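Long-range contacts in protein CsuE (Acinetobacter baumannii, PDB 6FJY), which probably serves as the tip adhesin of the archaic chaperone-usher Csu pilus and is bound by the chaperone CsuC: residues Tyr18-Gly23 with Gly113-Pro118; Thr36-Ala41 with Thr92-Phe97; Pro118-Ala123 with Ser174-Pro179; Asn222-Gln227 with Tyr302-Thr307; Asn230-Lys235 with Asn253-Ser258. All coordinates share one frame; numbering follows the deposited sequence.

Contact 1: Tyr18-Gly23 with Gly113-Pro118; sequences YLMENG and GQSVSP
Met20 and Leu19 settle the end of the short helix 16-22 on the loop Gly113-Ser115, a helix-on-loop packing at the waist of a two-lobed, beta-rich protein. The backbones come very close, with the CA atoms of Met20 and Gly113 4.2 Å apart, and two CA-H...O contacts take the place of conventional hydrogen bonds. In one, Gly113 CA approaches Met20 O at 3.1 Å with an angle of 154° at the hydrogen, a carbonyl near the end of the helix receiving a glycine methylene. In the other the roles reverse, and Met20 CA meets Gln114 O at 3.4 Å in a more bent geometry. The same carbonyl oxygen lies beside Leu19, whose branch carbon CG is 3.9 Å from Gln114 O. Farther along the loop, Ser115 meets the sulfur of Met20.

The second shell explains how these groups are placed. Leu19 also touches Leu68, while Met20 and Ser115 both rest on Val278, a neighbour common to helix and loop. The amide of Gln114 faces elsewhere: its OE1 accepts from Asn69 N. On a different side of the helix, Glu21 forms salt bridges with Arg182 and Arg209, fastening the helix to strands 167-189 and 202-210, which pair antiparallel. Within the contact itself, Met20 starts out extended, with CG opposite the backbone N, and bends at its last torsion (chi3 52°), setting Met20 SD 3.4 Å from Ser115 CB and 3.5 Å from Ser115 OG.

Contact 2: Thr36-Ala41 with Thr92-Phe97; sequences TGFSLA and TLVNLF
Val94 is the bump of this contact, and the hollow that takes it is lined by the Phe38 ring, the Ser39 carbonyl and the end of Leu40. Its two methyls divide the work. Val94 CG2 pushes toward the Phe38 ring, 3.3 Å from Phe38 CD1, and at the same time lies 3.1 Å from Ser39 O, a tight fit. Val94 CG1 turns toward the other wall, where Leu40 CD2 waits at 3.6 Å. The Phe38 side chain leaves its backbone with CG between N and the carbonyl carbon (chi1 50°), which swings the ring across to the 3-10 turn 93-95.

A second bump comes from Phe97. Phe97 CB is 3.6 Å from Phe38 CE2, and its CD2 rides over one face of the Phe38 ring, toward the rim. The rings are inclined by 35° with centroids 5.0 Å apart, and the side chains slide past each other in opposite senses. Val94 and Phe97, three residues apart, both meet Phe38 from the same side of its ring, Val94 obliquely. The loop facing them keeps its own shape through an ST turn, in which Ser39 OG accepts from Ala41 N.

This packing joins two loops of the N-terminal lobe, neither of which touches the CsuC chain. The loop 36-41 follows strand 33-35 and is tied through Gly37 and Ser39 to Val138 and Pro136, whereas Phe97 leans on Leu104 of strand 103-110.

Contact 3: Pro118-Ala123 with Ser174-Pro179; sequences PGVYQA and SITVLP
Tyr121 and Val177 meet obliquely, with Tyr121 CD1 3.5 Å from Val177 CG2, at the apolar centre of an antiparallel strand pair. Tyr121 takes the torsion that places CG opposite its carbonyl carbon (chi1 -71°), and the ring therefore leans toward Val177, diagonally beyond Ile175. Ile175 remains in touch through the beta carbons, and its carbonyl oxygen lies at the ring edge, in plane. Phe59 and Leu68 pack around this same face. At the end of the pairing two prolines meet, Pro118 CB lying 3.9 Å from Pro179 CD.

Outward from this core run four backbone hydrogen bonds. Gly119 and Val177 exchange two, and Tyr121 and Ile175 two more, the shortest being Tyr121 N to Ile175 O at 2.8 Å. Val120 with Thr176 sits between them and Gln122 with Ser174 follows beyond Tyr121-Ile175; both are non-hydrogen-bonded pairs whose side chains point to the other face. That face is more polar. There Val120 CG1 crowds Ser174 OG at 3.1 Å, and Ile229 of the CsuC chain covers Val120. The phenol of Tyr121, although on the apolar side, has its oxygen bonded to Ser117 O.

Strand 174-178 pairs with strand 9-15 along its other edge and is interior to the sheet. The chemistry implies a strand pair whose register rests on backbone bonds, with an oily face turned into the lobe and a mixed face that CsuC partly covers.

Contact 4: Asn222-Gln227 with Tyr302-Thr307; sequences NGLSPQ and YQDTVT
Asp304 reaches from its strand to the turn at Gly223-Leu224 with its carboxylate foremost. Its CG stands opposite the backbone N (chi1 -164°), which carries the group across to the turn, where Asp304 OD1 takes the N-H of Leu224 N on its syn lone pair at 2.9 Å in a nearly straight bond of 166°. OD1 also receives a weak bond from Thr305 N, while OD2 is held by the hydroxyl of Tyr245, so both oxygens are engaged, which should restrict rotation of the group. Gly223 has no side chain to collide with the carboxylate, and its CA lies 3.3 Å from Asp304 OD2; the same CA donates a CA-H...O contact to Thr305 O.

Leu224 lies alongside Thr305, the two side chains pointing the same way. As modelled, its second torsion is nearly eclipsed (chi2 4°), which may reflect uncertainty at this exposed site; it leaves Leu224 CD2 3.7 Å from Thr305 CB and Leu224 CD1 3.6 Å from Thr305 O.

Across from this turn, residues 303-307 pair in parallel with a strand of the CsuC chain. Such a chaperone strand completing the sheet of an immunoglobulin-like pilin domain beside its last strand is the hallmark of donor-strand complementation in chaperone-usher assembly.

Contact 5: Asn230-Lys235 with Asn253-Ser258; sequences NQRAMK and NDRWGS
Arg232 extends its side chain to the backbone carbonyl of Trp256 and, on the way, lies flat against the guanidinium of Arg255. Arg232 NH2 donates to Trp256 O at 2.7 Å, within the guanidinium plane and the carbonyl plane alike; Arg232 NH1 adds a weak bond of 3.1 Å to Trp256 O, making one acceptor serve two donors. The two arginines approach from opposite directions and stack with their centres 3.8 Å apart and planes 18° from parallel. Arg255 NH2 sits over the middle of the Arg232 group, 3.3 Å from Arg232 CZ. Both chains are stretched out from CG to NE, which lets the flat ends overlap.

Asp246 joins the two: its OD1 forms salt bridges with NH1 of Arg232 and NE of Arg255, a shared carboxylate that would probably favour the stacked pair. Further acceptors take other N-H groups of the pair. Arg232 NH2 has a second acceptor in Asn221 O, and Arg255 NH2 gives to Asn222 OD1. Beside the pair, Gln231 NE2 donates to Arg232 O at 2.8 Å, with the acceptor in the amide plane and the bond nearly straight at 171°. The indole nitrogen of Trp256 is bound to Val218 O.

A stacked arginine pair bridged by one aspartate therefore joins segment 230-235 to the loop 253-258 in what is probably an immunoglobulin-like pilin domain.

Overall arrangement
From the N terminus, the chain opens contact 1 at helix 16-22, and much of the first lobe is laid down before Gly113-Pro118 closes the loop; strand 119-136 and the first part of 167-189 help complete it. Contact 2 is nested inside that loop, about 36 Å from contact 1 between centres, joining two loops of the N-terminal lobe. Pro118 ends contact 1 and starts contact 3, closed on strand 167-189, which carries the chain into the second lobe. There contact 4 spans residues 222 to 307 with contact 5 nested within it, and the two touch, among other places, where Gln303 meets Lys235. None of the loops cross. Contacts 2 and 5 lie about 65 Å apart between centres.

Contact 1: Tyr18-Gly23 with Gly113-Pro118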
# COMPACT_ATOMS: atom_id res chain seq x y z
N TYR B 18 1.36 -8.03 -7.67
CA TYR B 18 2.59 -7.77 -8.41
C TYR B 18 3.70 -8.73 -8.00
O TYR B 18 4.50 -9.17 -8.83
CB TYR B 18 3.02 -6.32 -8.20
CG TYR B 18 4.10 -5.83 -9.14
CD1 TYR B 18 3.77 -5.32 -10.39
CD2 TYR B 18 5.44 -5.87 -8.79
CE1 TYR B 18 4.74 -4.87 -11.27
CE2 TYR B 18 6.42 -5.42 -9.65
CZ TYR B 18 6.07 -4.92 -10.89
OH TYR B 18 7.04 -4.46 -11.75
N LEU B 19 3.78 -9.05 -6.71
CA LEU B 19 4.74 -10.03 -6.22
C LEU B 19 4.48 -11.41 -6.81
O LEU B 19 5.42 -12.13 -7.18
CB LEU B 19 4.70 -10.10 -4.69
CG LEU B 19 5.56 -11.21 -4.06
CD1 LEU B 19 7.03 -11.03 -4.41
CD2 LEU B 19 5.38 -11.28 -2.53
N MET B 20 3.21 -11.81 -6.89
CA MET B 20 2.86 -13.11 -7.46
C MET B 20 3.19 -13.14 -8.95
O MET B 20 3.85 -14.07 -9.43
CB MET B 20 1.38 -13.39 -7.23
CG MET B 20 0.87 -14.70 -7.83
SD MET B 20 -0.69 -15.22 -7.09
CE MET B 20 -1.67 -13.75 -7.29
N GLU B 21 2.77 -12.11 -9.69
CA GLU B 21 2.90 -12.12 -11.14
C GLU B 21 4.30 -11.73 -11.62
O GLU B 21 4.73 -12.18 -12.68
CB GLU B 21 1.86 -11.18 -11.75
CG GLU B 21 0.40 -11.55 -11.40
CD GLU B 21 -0.62 -10.57 -11.97
OE1 GLU B 21 -0.25 -9.41 -12.21
OE2 GLU B 21 -1.78 -10.97 -12.17
N ASN B 22 5.03 -10.90 -10.87
CA ASN B 22 6.31 -10.40 -11.35
C ASN B 22 7.48 -10.68 -10.44
O ASN B 22 8.62 -10.45 -10.86
CB ASN B 22 6.23 -8.89 -11.61
CG ASN B 22 5.44 -8.55 -12.86
OD1 ASN B 22 5.97 -8.57 -13.97
ND2 ASN B 22 4.16 -8.24 -12.68
N GLY B 23 7.26 -11.19 -9.23
CA GLY B 23 8.34 -11.26 -8.26
C GLY B 23 8.78 -9.87 -7.83
O GLY B 23 8.01 -8.91 -7.84
N GLY B 113 5.90 -17.15 -8.57
CA GLY B 113 4.53 -16.85 -8.21
C GLY B 113 4.30 -17.23 -6.76
O GLY B 113 3.66 -18.24 -6.45
N GLN B 114 4.87 -16.43 -5.87
CA GLN B 114 4.62 -16.52 -4.44
C GLN B 114 3.41 -15.66 -4.10
O GLN B 114 3.40 -14.45 -4.38
CB GLN B 114 5.84 -16.06 -3.65
CG GLN B 114 7.07 -16.96 -3.84
CD GLN B 114 8.22 -16.54 -2.95
OE1 GLN B 114 8.37 -17.04 -1.84
NE2 GLN B 114 9.04 -15.61 -3.43
N SER B 115 2.40 -16.29 -3.51
CA SER B 115 1.14 -15.65 -3.17
C SER B 115 0.97 -15.74 -1.66
O SER B 115 0.86 -16.85 -1.11
CB SER B 115 -0.02 -16.33 -3.91
OG SER B 115 -1.25 -15.67 -3.66
N VAL B 116 0.97 -14.59 -0.98
CA VAL B 116 0.86 -14.52 0.47
C VAL B 116 0.03 -13.30 0.85
O VAL B 116 -0.01 -12.29 0.14
CB VAL B 116 2.23 -14.44 1.18
CG1 VAL B 116 3.11 -15.63 0.82
CG2 VAL B 116 2.92 -13.11 0.87
N SER B 117 -0.64 -13.40 2.00
CA SER B 117 -1.43 -12.30 2.50
C SER B 117 -0.53 -11.13 2.88
O SER B 117 0.62 -11.33 3.28
CB SER B 117 -2.24 -12.74 3.73
OG SER B 117 -1.38 -12.95 4.84
N PRO B 118 -1.04 -9.90 2.77
CA PRO B 118 -0.27 -8.73 3.24
C PRO B 118 0.07 -8.85 4.72
O PRO B 118 -0.70 -9.40 5.52
CB PRO B 118 -1.22 -7.55 2.98
CG PRO B 118 -2.19 -8.05 1.96
CD PRO B 118 -2.35 -9.52 2.22

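Contact 2: Thr36-Ala41 with Thr92-Phe97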
# COMPACT_ATOMS: atom_id res chain seq x y z
N THR B 36 33.42 5.14 4.01
CA THR B 36 33.48 6.49 3.48
C THR B 36 34.95 6.91 3.46
O THR B 36 35.76 6.41 4.23
CB THR B 36 32.65 7.48 4.31
OG1 THR B 36 33.06 7.43 5.68
CG2 THR B 36 31.17 7.13 4.23
N GLY B 37 35.28 7.85 2.57
CA GLY B 37 36.64 8.32 2.46
C GLY B 37 37.60 7.37 1.78
O GLY B 37 38.80 7.63 1.77
N PHE B 38 37.09 6.27 1.23
CA PHE B 38 37.89 5.38 0.41
C PHE B 38 38.45 6.12 -0.80
O PHE B 38 37.82 7.03 -1.34
CB PHE B 38 37.05 4.18 -0.06
CG PHE B 38 35.72 4.56 -0.67
CD1 PHE B 38 35.61 4.85 -2.03
CD2 PHE B 38 34.57 4.62 0.11
CE1 PHE B 38 34.39 5.19 -2.59
CE2 PHE B 38 33.34 4.97 -0.44
CZ PHE B 38 33.24 5.26 -1.79
N SER B 39 39.64 5.70 -1.23
CA SER B 39 40.23 6.22 -2.46
C SER B 39 39.54 5.61 -3.68
O SER B 39 39.17 4.44 -3.68
CB SER B 39 41.72 5.90 -2.50
OG SER B 39 42.20 5.95 -3.84
N LEU B 40 39.36 6.44 -4.71
CA LEU B 40 38.83 5.99 -6.00
C LEU B 40 39.91 5.96 -7.07
O LEU B 40 39.59 5.93 -8.27
CB LEU B 40 37.67 6.89 -6.44
CG LEU B 40 36.28 6.54 -5.93
CD1 LEU B 40 35.29 7.61 -6.33
CD2 LEU B 40 35.84 5.20 -6.46
N ALA B 41 41.18 5.99 -6.67
CA ALA B 41 42.28 6.06 -7.62
C ALA B 41 42.54 4.72 -8.29
O ALA B 41 43.18 4.68 -9.35
CB ALA B 41 43.54 6.56 -6.91
N THR B 92 39.04 -2.41 -8.17
CA THR B 92 37.86 -1.62 -8.48
C THR B 92 36.72 -1.80 -7.49
O THR B 92 35.72 -1.09 -7.60
CB THR B 92 37.34 -1.97 -9.88
OG1 THR B 92 36.53 -3.14 -9.78
CG2 THR B 92 38.50 -2.25 -10.79
N LEU B 93 36.85 -2.75 -6.56
CA LEU B 93 35.80 -3.03 -5.59
C LEU B 93 35.31 -1.76 -4.90
O LEU B 93 34.14 -1.66 -4.52
CB LEU B 93 36.34 -4.03 -4.56
CG LEU B 93 35.43 -4.54 -3.45
CD1 LEU B 93 34.15 -5.09 -4.05
CD2 LEU B 93 36.16 -5.60 -2.66
N VAL B 94 36.18 -0.76 -4.79
CA VAL B 94 35.87 0.48 -4.11
C VAL B 94 34.67 1.23 -4.73
O VAL B 94 34.00 1.99 -4.02
CB VAL B 94 37.18 1.30 -4.07
CG1 VAL B 94 37.39 2.13 -5.34
CG2 VAL B 94 37.27 2.10 -2.82
N ASN B 95 34.35 1.00 -6.01
CA ASN B 95 33.24 1.71 -6.63
C ASN B 95 31.88 1.04 -6.41
O ASN B 95 30.87 1.56 -6.90
CB ASN B 95 33.49 1.89 -8.14
CG ASN B 95 33.50 0.58 -8.91
OD1 ASN B 95 33.04 -0.45 -8.44
ND2 ASN B 95 34.04 0.64 -10.13
N LEU B 96 31.82 -0.08 -5.69
CA LEU B 96 30.54 -0.66 -5.28
C LEU B 96 29.94 0.00 -4.04
O LEU B 96 28.74 -0.16 -3.78
CB LEU B 96 30.72 -2.16 -5.05
CG LEU B 96 31.12 -2.92 -6.32
CD1 LEU B 96 31.23 -4.42 -6.10
CD2 LEU B 96 30.12 -2.62 -7.43
N PHE B 97 30.74 0.74 -3.26
CA PHE B 97 30.20 1.45 -2.12
C PHE B 97 29.23 2.52 -2.61
O PHE B 97 29.58 3.35 -3.45
CB PHE B 97 31.31 2.10 -1.28
CG PHE B 97 32.23 1.12 -0.60
CD1 PHE B 97 31.75 0.22 0.35
CD2 PHE B 97 33.59 1.14 -0.87
CE1 PHE B 97 32.62 -0.66 1.00
CE2 PHE B 97 34.47 0.27 -0.22
CZ PHE B 97 33.98 -0.63 0.71

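Contact 3: Pro118-Ala123 with Ser174-Pro179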
# COMPACT_ATOMS: atom_id res chain seq x y z
N PRO B 118 -1.04 -9.90 2.77
CA PRO B 118 -0.27 -8.73 3.24
C PRO B 118 0.07 -8.85 4.72
O PRO B 118 -0.70 -9.40 5.52
CB PRO B 118 -1.22 -7.55 2.98
CG PRO B 118 -2.19 -8.05 1.96
CD PRO B 118 -2.35 -9.52 2.22
N GLY B 119 1.23 -8.31 5.08
CA GLY B 119 1.77 -8.46 6.41
C GLY B 119 3.27 -8.27 6.37
O GLY B 119 3.85 -7.92 5.34
N VAL B 120 3.90 -8.51 7.51
CA VAL B 120 5.34 -8.39 7.64
C VAL B 120 5.92 -9.79 7.63
O VAL B 120 5.53 -10.64 8.43
CB VAL B 120 5.74 -7.62 8.90
CG1 VAL B 120 7.26 -7.47 8.95
CG2 VAL B 120 5.08 -6.27 8.91
N TYR B 121 6.85 -10.01 6.71
CA TYR B 121 7.50 -11.29 6.50
C TYR B 121 8.95 -11.11 6.95
O TYR B 121 9.77 -10.52 6.24
CB TYR B 121 7.37 -11.73 5.04
CG TYR B 121 5.95 -12.12 4.74
CD1 TYR B 121 4.96 -11.16 4.60
CD2 TYR B 121 5.58 -13.45 4.67
CE1 TYR B 121 3.65 -11.51 4.37
CE2 TYR B 121 4.26 -13.81 4.43
CZ TYR B 121 3.30 -12.83 4.28
OH TYR B 121 1.98 -13.16 4.05
N GLN B 122 9.24 -11.58 8.16
CA GLN B 122 10.53 -11.36 8.78
C GLN B 122 11.45 -12.54 8.51
O GLN B 122 11.04 -13.70 8.58
CB GLN B 122 10.38 -11.14 10.28
CG GLN B 122 11.69 -11.01 11.03
CD GLN B 122 12.28 -9.62 10.94
OE1 GLN B 122 13.50 -9.46 10.89
NE2 GLN B 122 11.42 -8.62 10.94
N ALA B 123 12.72 -12.22 8.23
CA ALA B 123 13.72 -13.25 8.00
C ALA B 123 13.81 -14.18 9.20
O ALA B 123 13.80 -13.73 10.34
CB ALA B 123 15.08 -12.62 7.71
N SER B 174 13.44 -7.71 6.62
CA SER B 174 11.99 -7.78 6.63
C SER B 174 11.45 -7.41 5.26
O SER B 174 11.98 -6.53 4.58
CB SER B 174 11.38 -6.85 7.69
OG SER B 174 9.97 -6.84 7.59
N ILE B 175 10.38 -8.09 4.87
CA ILE B 175 9.65 -7.82 3.64
C ILE B 175 8.22 -7.53 4.01
O ILE B 175 7.51 -8.41 4.52
CB ILE B 175 9.69 -9.01 2.67
CG1 ILE B 175 11.11 -9.50 2.42
CG2 ILE B 175 8.97 -8.65 1.36
CD1 ILE B 175 11.14 -10.71 1.53
N THR B 176 7.76 -6.33 3.70
CA THR B 176 6.37 -5.99 3.92
C THR B 176 5.60 -6.22 2.63
O THR B 176 5.92 -5.63 1.59
CB THR B 176 6.20 -4.56 4.42
OG1 THR B 176 6.98 -4.39 5.62
CG2 THR B 176 4.72 -4.31 4.76
N VAL B 177 4.63 -7.10 2.68
CA VAL B 177 3.73 -7.33 1.57
C VAL B 177 2.52 -6.42 1.73
O VAL B 177 1.84 -6.44 2.76
CB VAL B 177 3.30 -8.80 1.51
CG1 VAL B 177 2.44 -9.02 0.27
CG2 VAL B 177 4.54 -9.69 1.49
N LEU B 178 2.23 -5.58 0.66
CA LEU B 178 1.19 -4.58 0.79
C LEU B 178 -0.10 -5.03 0.12
O LEU B 178 -0.06 -5.79 -0.84
CB LEU B 178 1.62 -3.26 0.16
CG LEU B 178 2.85 -2.68 0.83
CD1 LEU B 178 3.27 -1.44 0.10
CD2 LEU B 178 2.54 -2.40 2.29
N PRO B 179 -1.25 -4.56 0.62
CA PRO B 179 -2.50 -4.79 -0.09
C PRO B 179 -2.43 -4.23 -1.51
O PRO B 179 -1.63 -3.36 -1.83
CB PRO B 179 -3.54 -4.05 0.76
CG PRO B 179 -2.94 -4.00 2.11
CD PRO B 179 -1.46 -3.86 1.90

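Contact 4: Asn222-Gln227 with Tyr302-Thr307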
# COMPACT_ATOMS: atom_id res chain seq x y z
N ASN B 222 -23.26 8.78 -12.44
CA ASN B 222 -24.36 8.90 -13.37
C ASN B 222 -23.91 9.31 -14.78
O ASN B 222 -24.70 9.89 -15.53
CB ASN B 222 -25.39 9.88 -12.81
CG ASN B 222 -26.04 9.37 -11.53
OD1 ASN B 222 -26.21 8.16 -11.34
ND2 ASN B 222 -26.40 10.28 -10.65
N GLY B 223 -22.66 9.01 -15.14
CA GLY B 223 -22.14 9.29 -16.46
C GLY B 223 -21.92 10.78 -16.70
O GLY B 223 -22.08 11.63 -15.82
N LEU B 224 -21.56 11.09 -17.95
CA LEU B 224 -21.22 12.46 -18.33
C LEU B 224 -22.44 13.33 -18.60
O LEU B 224 -22.30 14.55 -18.62
CB LEU B 224 -20.34 12.48 -19.59
CG LEU B 224 -18.86 12.10 -19.57
CD1 LEU B 224 -18.38 11.61 -18.22
CD2 LEU B 224 -18.60 11.06 -20.64
N SER B 225 -23.62 12.74 -18.82
CA SER B 225 -24.79 13.49 -19.28
C SER B 225 -26.06 13.10 -18.53
O SER B 225 -27.06 12.70 -19.13
CB SER B 225 -24.99 13.28 -20.78
OG SER B 225 -23.91 13.81 -21.52
N PRO B 226 -26.08 13.25 -17.20
CA PRO B 226 -27.32 12.97 -16.47
C PRO B 226 -28.37 14.01 -16.83
O PRO B 226 -28.07 15.19 -17.00
CB PRO B 226 -26.91 13.06 -15.00
CG PRO B 226 -25.39 13.11 -14.99
CD PRO B 226 -25.02 13.72 -16.30
N GLN B 227 -29.62 13.56 -16.95
CA GLN B 227 -30.63 14.42 -17.55
C GLN B 227 -31.43 15.19 -16.51
O GLN B 227 -31.64 16.40 -16.67
CB GLN B 227 -31.53 13.60 -18.47
CG GLN B 227 -30.88 13.26 -19.81
CD GLN B 227 -30.06 14.42 -20.37
OE1 GLN B 227 -30.61 15.47 -20.72
NE2 GLN B 227 -28.74 14.25 -20.45
N TYR B 302 -25.16 6.04 -29.71
CA TYR B 302 -25.02 6.83 -28.49
C TYR B 302 -23.89 6.26 -27.62
O TYR B 302 -23.54 5.08 -27.71
CB TYR B 302 -26.34 6.84 -27.71
CG TYR B 302 -27.54 7.35 -28.51
CD1 TYR B 302 -28.31 6.47 -29.26
CD2 TYR B 302 -27.89 8.69 -28.50
CE1 TYR B 302 -29.41 6.93 -29.99
CE2 TYR B 302 -28.99 9.16 -29.23
CZ TYR B 302 -29.73 8.27 -29.97
OH TYR B 302 -30.82 8.71 -30.70
N GLN B 303 -23.30 7.11 -26.77
CA GLN B 303 -22.24 6.68 -25.86
C GLN B 303 -22.31 7.42 -24.53
O GLN B 303 -22.79 8.56 -24.45
CB GLN B 303 -20.84 6.90 -26.45
CG GLN B 303 -20.50 5.98 -27.58
CD GLN B 303 -19.19 6.35 -28.24
OE1 GLN B 303 -18.56 7.34 -27.87
NE2 GLN B 303 -18.76 5.54 -29.21
N ASP B 304 -21.79 6.76 -23.48
CA ASP B 304 -21.57 7.37 -22.17
C ASP B 304 -20.34 6.74 -21.53
O ASP B 304 -19.90 5.66 -21.92
CB ASP B 304 -22.78 7.21 -21.24
CG ASP B 304 -22.73 8.16 -20.03
OD1 ASP B 304 -21.90 9.09 -20.03
OD2 ASP B 304 -23.52 7.95 -19.09
N THR B 305 -19.78 7.43 -20.54
CA THR B 305 -18.68 6.92 -19.74
C THR B 305 -19.03 7.04 -18.27
O THR B 305 -19.27 8.15 -17.77
CB THR B 305 -17.37 7.65 -20.03
OG1 THR B 305 -16.95 7.36 -21.36
CG2 THR B 305 -16.29 7.20 -19.04
N VAL B 306 -19.04 5.92 -17.57
CA VAL B 306 -19.46 5.85 -16.19
C VAL B 306 -18.22 5.68 -15.32
O VAL B 306 -17.33 4.89 -15.64
CB VAL B 306 -20.45 4.69 -15.96
CG1 VAL B 306 -20.67 4.47 -14.46
CG2 VAL B 306 -21.76 5.02 -16.63
N THR B 307 -18.19 6.42 -14.21
CA THR B 307 -17.08 6.33 -13.27
C THR B 307 -17.33 5.20 -12.27
O THR B 307 -18.40 5.12 -11.65
CB THR B 307 -16.88 7.66 -12.55
OG1 THR B 307 -16.52 8.66 -13.51
CG2 THR B 307 -15.77 7.54 -11.50

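Contact 5: Asn230-Lys235 with Asn253-Ser258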
# COMPACT_ATOMS: atom_id res chain seq x y z
N ASN B 230 -30.05 12.57 -11.80
CA ASN B 230 -29.59 11.22 -11.52
C ASN B 230 -30.11 10.19 -12.51
O ASN B 230 -30.16 8.99 -12.18
CB ASN B 230 -29.97 10.82 -10.09
CG ASN B 230 -31.40 11.17 -9.74
OD1 ASN B 230 -32.26 11.24 -10.62
ND2 ASN B 230 -31.65 11.42 -8.46
N GLN B 231 -30.49 10.60 -13.71
CA GLN B 231 -30.91 9.69 -14.77
C GLN B 231 -29.79 9.62 -15.80
O GLN B 231 -29.52 10.60 -16.50
CB GLN B 231 -32.22 10.15 -15.41
CG GLN B 231 -32.65 9.31 -16.61
CD GLN B 231 -32.66 7.82 -16.31
OE1 GLN B 231 -33.49 7.33 -15.55
NE2 GLN B 231 -31.72 7.09 -16.91
N ARG B 232 -29.13 8.46 -15.88
CA ARG B 232 -28.03 8.27 -16.82
C ARG B 232 -28.53 8.43 -18.25
O ARG B 232 -29.68 8.13 -18.57
CB ARG B 232 -27.40 6.89 -16.65
CG ARG B 232 -26.73 6.65 -15.32
CD ARG B 232 -26.46 5.16 -15.07
NE ARG B 232 -25.56 4.98 -13.93
CZ ARG B 232 -25.81 4.19 -12.89
NH1 ARG B 232 -26.92 3.47 -12.82
NH2 ARG B 232 -24.92 4.11 -11.91
N ALA B 233 -27.64 8.90 -19.12
CA ALA B 233 -28.03 9.10 -20.51
C ALA B 233 -26.79 9.11 -21.40
O ALA B 233 -25.75 9.65 -21.02
CB ALA B 233 -28.82 10.40 -20.68
N MET B 234 -26.93 8.51 -22.58
CA MET B 234 -25.86 8.44 -23.57
C MET B 234 -26.00 9.56 -24.59
O MET B 234 -27.11 9.87 -25.03
CB MET B 234 -25.89 7.08 -24.27
CG MET B 234 -25.94 5.91 -23.32
SD MET B 234 -26.83 4.48 -23.94
CE MET B 234 -25.51 3.76 -24.83
N LYS B 235 -24.87 10.15 -24.98
CA LYS B 235 -24.89 11.31 -25.86
C LYS B 235 -24.84 10.88 -27.33
O LYS B 235 -24.10 9.97 -27.70
CB LYS B 235 -23.71 12.24 -25.57
CG LYS B 235 -23.75 13.55 -26.36
CD LYS B 235 -22.74 14.57 -25.84
CE LYS B 235 -21.30 14.16 -26.11
NZ LYS B 235 -21.02 14.03 -27.57
N ASN B 253 -33.84 -5.65 -10.40
CA ASN B 253 -34.27 -4.27 -10.58
C ASN B 253 -33.57 -3.31 -9.62
O ASN B 253 -33.98 -2.15 -9.52
CB ASN B 253 -35.80 -4.16 -10.42
CG ASN B 253 -36.56 -5.00 -11.43
OD1 ASN B 253 -36.67 -4.63 -12.60
ND2 ASN B 253 -37.09 -6.13 -10.99
N ASP B 254 -32.53 -3.76 -8.92
CA ASP B 254 -31.82 -2.92 -7.97
C ASP B 254 -30.77 -2.09 -8.69
O ASP B 254 -29.78 -2.64 -9.19
CB ASP B 254 -31.18 -3.76 -6.87
CG ASP B 254 -32.19 -4.44 -5.99
OD1 ASP B 254 -33.30 -3.89 -5.80
OD2 ASP B 254 -31.88 -5.53 -5.46
N ARG B 255 -30.96 -0.77 -8.72
CA ARG B 255 -30.03 0.11 -9.41
C ARG B 255 -28.66 0.08 -8.74
O ARG B 255 -28.55 0.17 -7.52
CB ARG B 255 -30.56 1.54 -9.42
CG ARG B 255 -29.78 2.48 -10.31
CD ARG B 255 -30.52 3.81 -10.51
NE ARG B 255 -29.73 4.75 -11.31
CZ ARG B 255 -28.73 5.48 -10.82
NH1 ARG B 255 -28.40 5.36 -9.54
NH2 ARG B 255 -28.06 6.31 -11.60
N TRP B 256 -27.62 -0.06 -9.56
CA TRP B 256 -26.25 0.06 -9.09
C TRP B 256 -25.80 1.51 -9.23
O TRP B 256 -25.76 2.04 -10.35
CB TRP B 256 -25.32 -0.87 -9.87
CG TRP B 256 -23.95 -0.97 -9.31
CD1 TRP B 256 -23.47 -0.38 -8.17
CD2 TRP B 256 -22.86 -1.72 -9.85
NE1 TRP B 256 -22.16 -0.71 -7.98
CE2 TRP B 256 -21.76 -1.54 -8.99
CE3 TRP B 256 -22.72 -2.53 -10.97
CZ2 TRP B 256 -20.52 -2.14 -9.23
CZ3 TRP B 256 -21.49 -3.13 -11.20
CH2 TRP B 256 -20.41 -2.93 -10.34
N GLY B 257 -25.45 2.13 -8.11
CA GLY B 257 -25.07 3.53 -8.11
C GLY B 257 -24.16 3.93 -6.97
O GLY B 257 -23.16 3.27 -6.70
N SER B 258 -24.51 5.03 -6.30
CA SER B 258 -23.69 5.57 -5.20
C SER B 258 -24.41 5.32 -3.88
O SER B 258 -25.63 5.16 -3.87
CB SER B 258 -23.43 7.07 -5.38
OG SER B 258 -23.37 7.45 -6.74